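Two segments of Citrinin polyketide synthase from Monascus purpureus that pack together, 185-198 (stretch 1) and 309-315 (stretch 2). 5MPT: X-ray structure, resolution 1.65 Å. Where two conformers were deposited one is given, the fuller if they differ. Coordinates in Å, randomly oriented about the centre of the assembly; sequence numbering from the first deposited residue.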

# COMPACT_ATOMS: atom_id res chain seq x y z
N VAL A 185 -2.18 7.78 -8.30
CA VAL A 185 -3.47 7.82 -8.99
C VAL A 185 -4.60 7.95 -7.97
O VAL A 185 -5.47 8.83 -8.08
CB VAL A 185 -3.64 6.56 -9.86
CG1 VAL A 185 -5.14 6.20 -10.04
CG2 VAL A 185 -2.96 6.78 -11.18
N TRP A 186 -4.61 7.06 -6.99
CA TRP A 186 -5.72 7.03 -6.04
C TRP A 186 -5.63 8.11 -4.98
O TRP A 186 -6.67 8.53 -4.47
CB TRP A 186 -5.81 5.64 -5.39
CG TRP A 186 -6.36 4.65 -6.36
CD1 TRP A 186 -7.67 4.46 -6.67
CD2 TRP A 186 -5.61 3.76 -7.19
NE1 TRP A 186 -7.79 3.49 -7.64
CE2 TRP A 186 -6.54 3.04 -7.96
CE3 TRP A 186 -4.24 3.47 -7.32
CZ2 TRP A 186 -6.16 2.08 -8.88
CZ3 TRP A 186 -3.87 2.54 -8.23
CH2 TRP A 186 -4.83 1.84 -8.99
N ILE A 187 -4.43 8.62 -4.70
CA ILE A 187 -4.29 9.80 -3.86
C ILE A 187 -4.89 11.00 -4.57
O ILE A 187 -5.62 11.79 -3.98
CB ILE A 187 -2.81 10.03 -3.49
CG1 ILE A 187 -2.27 8.85 -2.67
CG2 ILE A 187 -2.67 11.33 -2.71
CD1 ILE A 187 -0.74 8.92 -2.36
N GLN A 188 -4.59 11.15 -5.87
CA GLN A 188 -5.18 12.23 -6.63
C GLN A 188 -6.69 12.09 -6.67
O GLN A 188 -7.41 13.08 -6.57
CB GLN A 188 -4.58 12.23 -8.04
CG GLN A 188 -4.91 13.43 -8.86
CD GLN A 188 -4.12 14.66 -8.47
OE1 GLN A 188 -2.88 14.63 -8.44
NE2 GLN A 188 -4.83 15.76 -8.15
N GLN A 189 -7.20 10.87 -6.80
CA GLN A 189 -8.64 10.66 -6.80
C GLN A 189 -9.25 11.02 -5.45
O GLN A 189 -10.35 11.58 -5.37
CB GLN A 189 -8.93 9.21 -7.19
CG GLN A 189 -10.40 8.91 -7.30
CD GLN A 189 -10.66 7.47 -7.63
OE1 GLN A 189 -9.87 6.61 -7.28
NE2 GLN A 189 -11.77 7.19 -8.30
N ALA A 190 -8.53 10.73 -4.37
CA ALA A 190 -9.02 11.11 -3.06
C ALA A 190 -9.06 12.62 -2.91
O ALA A 190 -9.98 13.15 -2.27
CB ALA A 190 -8.15 10.46 -1.96
N GLU A 191 -8.08 13.34 -3.46
CA GLU A 191 -8.16 14.80 -3.49
C GLU A 191 -9.46 15.27 -4.14
O GLU A 191 -10.13 16.16 -3.62
CB GLU A 191 -6.98 15.42 -4.23
CG GLU A 191 -5.62 15.14 -3.61
CD GLU A 191 -4.52 15.71 -4.48
OE1 GLU A 191 -3.67 14.91 -4.95
OE2 GLU A 191 -4.52 16.95 -4.71
N PHE A 192 -9.80 14.72 -5.31
CA PHE A 192 -11.01 15.11 -6.02
C PHE A 192 -12.26 14.83 -5.18
O PHE A 192 -13.15 15.69 -5.04
CB PHE A 192 -11.04 14.37 -7.37
CG PHE A 192 -12.25 14.62 -8.18
CD1 PHE A 192 -12.68 15.92 -8.44
CD2 PHE A 192 -12.98 13.56 -8.69
CE1 PHE A 192 -13.79 16.14 -9.26
CE2 PHE A 192 -14.12 13.77 -9.47
CZ PHE A 192 -14.51 15.06 -9.76
N PHE A 193 -12.30 13.66 -4.54
CA PHE A 193 -13.41 13.33 -3.68
C PHE A 193 -13.56 14.37 -2.58
O PHE A 193 -14.64 14.92 -2.34
CB PHE A 193 -13.21 11.93 -3.10
CG PHE A 193 -14.03 11.67 -1.88
CD1 PHE A 193 -15.42 11.66 -1.95
CD2 PHE A 193 -13.41 11.45 -0.66
CE1 PHE A 193 -16.20 11.45 -0.84
CE2 PHE A 193 -14.19 11.23 0.47
CZ PHE A 193 -15.59 11.24 0.39
N LEU A 194 -12.45 14.65 -1.88
CA LEU A 194 -12.52 15.58 -0.75
C LEU A 194 -12.90 16.99 -1.20
O LEU A 194 -13.67 17.68 -0.51
CB LEU A 194 -11.20 15.59 0.01
CG LEU A 194 -10.89 14.33 0.81
CD1 LEU A 194 -9.44 14.35 1.31
CD2 LEU A 194 -11.88 14.17 1.98
N GLU A 195 -12.38 17.45 -2.34
CA GLU A 195 -12.74 18.77 -2.83
C GLU A 195 -14.22 18.84 -3.12
O GLU A 195 -14.90 19.80 -2.73
CB GLU A 195 -11.92 19.11 -4.08
CG GLU A 195 -12.24 20.48 -4.59
CD GLU A 195 -11.23 21.01 -5.58
OE1 GLU A 195 -10.53 20.20 -6.19
OE2 GLU A 195 -11.13 22.25 -5.73
N GLN A 196 -14.76 17.82 -3.79
CA GLN A 196 -16.19 17.82 -4.10
C GLN A 196 -17.02 17.70 -2.84
O GLN A 196 -18.14 18.24 -2.74
CB GLN A 196 -16.50 16.68 -5.07
CG GLN A 196 -15.92 16.90 -6.46
CD GLN A 196 -16.52 18.13 -7.12
OE1 GLN A 196 -17.73 18.35 -7.07
NE2 GLN A 196 -15.67 18.99 -7.63
N LEU A 197 -16.47 16.99 -1.85
CA LEU A 197 -17.13 16.87 -0.54
C LEU A 197 -17.24 18.22 0.14
O LEU A 197 -18.33 18.62 0.58
CB LEU A 197 -16.33 15.91 0.34
CG LEU A 197 -16.83 15.76 1.78
CD1 LEU A 197 -18.21 15.13 1.78
CD2 LEU A 197 -15.88 14.96 2.65
N VAL A 198 -16.13 18.95 0.22
CA VAL A 198 -16.11 20.21 0.95
C VAL A 198 -17.04 21.26 0.33
O VAL A 198 -17.66 22.05 1.06
CB VAL A 198 -14.63 20.65 1.07
CG1 VAL A 198 -14.47 22.05 1.62
CG2 VAL A 198 -13.89 19.69 1.96
N GLY A 309 -19.31 10.72 10.55
CA GLY A 309 -18.04 10.64 9.86
C GLY A 309 -17.88 9.39 9.01
O GLY A 309 -18.75 8.53 8.90
N PHE A 310 -16.68 9.27 8.44
CA PHE A 310 -16.38 8.11 7.61
C PHE A 310 -14.89 7.84 7.58
O PHE A 310 -14.04 8.73 7.77
CB PHE A 310 -16.88 8.27 6.17
CG PHE A 310 -16.24 9.39 5.42
CD1 PHE A 310 -16.81 10.63 5.40
CD2 PHE A 310 -15.10 9.18 4.69
CE1 PHE A 310 -16.25 11.66 4.72
CE2 PHE A 310 -14.53 10.21 3.97
CZ PHE A 310 -15.10 11.44 3.97
N LEU A 311 -14.60 6.59 7.26
CA LEU A 311 -13.27 6.11 6.95
C LEU A 311 -13.07 6.07 5.44
O LEU A 311 -13.91 5.52 4.73
CB LEU A 311 -13.08 4.72 7.54
CG LEU A 311 -11.84 3.90 7.11
CD1 LEU A 311 -10.58 4.60 7.56
CD2 LEU A 311 -11.94 2.53 7.72
N LEU A 312 -11.93 6.56 4.98
CA LEU A 312 -11.51 6.43 3.59
C LEU A 312 -10.21 5.64 3.58
O LEU A 312 -9.14 6.19 3.88
CB LEU A 312 -11.34 7.79 2.93
CG LEU A 312 -11.09 7.69 1.43
CD1 LEU A 312 -12.28 7.13 0.69
CD2 LEU A 312 -10.79 9.06 0.88
N LEU A 313 -10.33 4.37 3.25
CA LEU A 313 -9.16 3.52 3.01
C LEU A 313 -8.64 3.70 1.60
O LEU A 313 -9.40 3.86 0.63
CB LEU A 313 -9.52 2.06 3.21
CG LEU A 313 -9.93 1.62 4.60
CD1 LEU A 313 -10.62 0.27 4.52
CD2 LEU A 313 -8.70 1.52 5.50
N LEU A 314 -7.32 3.69 1.48
CA LEU A 314 -6.66 3.47 0.20
C LEU A 314 -5.89 2.18 0.40
O LEU A 314 -4.92 2.17 1.15
CB LEU A 314 -5.74 4.62 -0.18
CG LEU A 314 -5.34 4.69 -1.67
CD1 LEU A 314 -4.62 5.99 -1.98
CD2 LEU A 314 -4.47 3.52 -2.08
N GLU A 315 -6.38 1.09 -0.19
CA GLU A 315 -5.82 -0.23 0.05
C GLU A 315 -5.53 -0.95 -1.24
O GLU A 315 -6.33 -0.93 -2.18
CB GLU A 315 -6.78 -1.08 0.89
CG GLU A 315 -6.69 -0.81 2.35
CD GLU A 315 -5.47 -1.45 2.97
OE1 GLU A 315 -4.87 -2.36 2.34
OE2 GLU A 315 -5.10 -1.02 4.08

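Helix 185-198 lies along strand 309-315 and runs nearly antiparallel to it, at 163°, with the axes 9.9 Å apart at their closest. The helix is held by i to i+4 hydrogen bonds such as A190 N to W186 O, 2.9 Å. No hydrogen bond crosses to the strand, so the contact is apolar packing throughout.

Alternation along the strand turns F310, L312 and L314 toward the helix, while L311 and L313 are out of its reach. These three inward residues make every strand contact.

L314 covers the most surface. Its CD1 methyl packs on aliphatic carbons, 3.6 Å from W186 CB and 3.8 Å from I187 CG1. The tryptophan starts toward the strand, but its indole leads away, so CB makes the closest approach.

F310 meets the later turns of the helix, offering an apolar ring to another ring and a methyl. Its CZ is 3.6 Å from F193 CZ. The two ring planes are inclined at 68°, with centroids 5.6 Å apart. L197 CD2 sits at the edge of the F310 ring, 3.8 Å from F310 CZ.

L312 sits between the other two contacts. Its CD2 methyl is 4.1 Å from A190 CB and 3.9 Å from F193 CD2. A190 CA and L312 CA are 8.5 Å apart, and the alanine methyl and the leucine side chain span the gap.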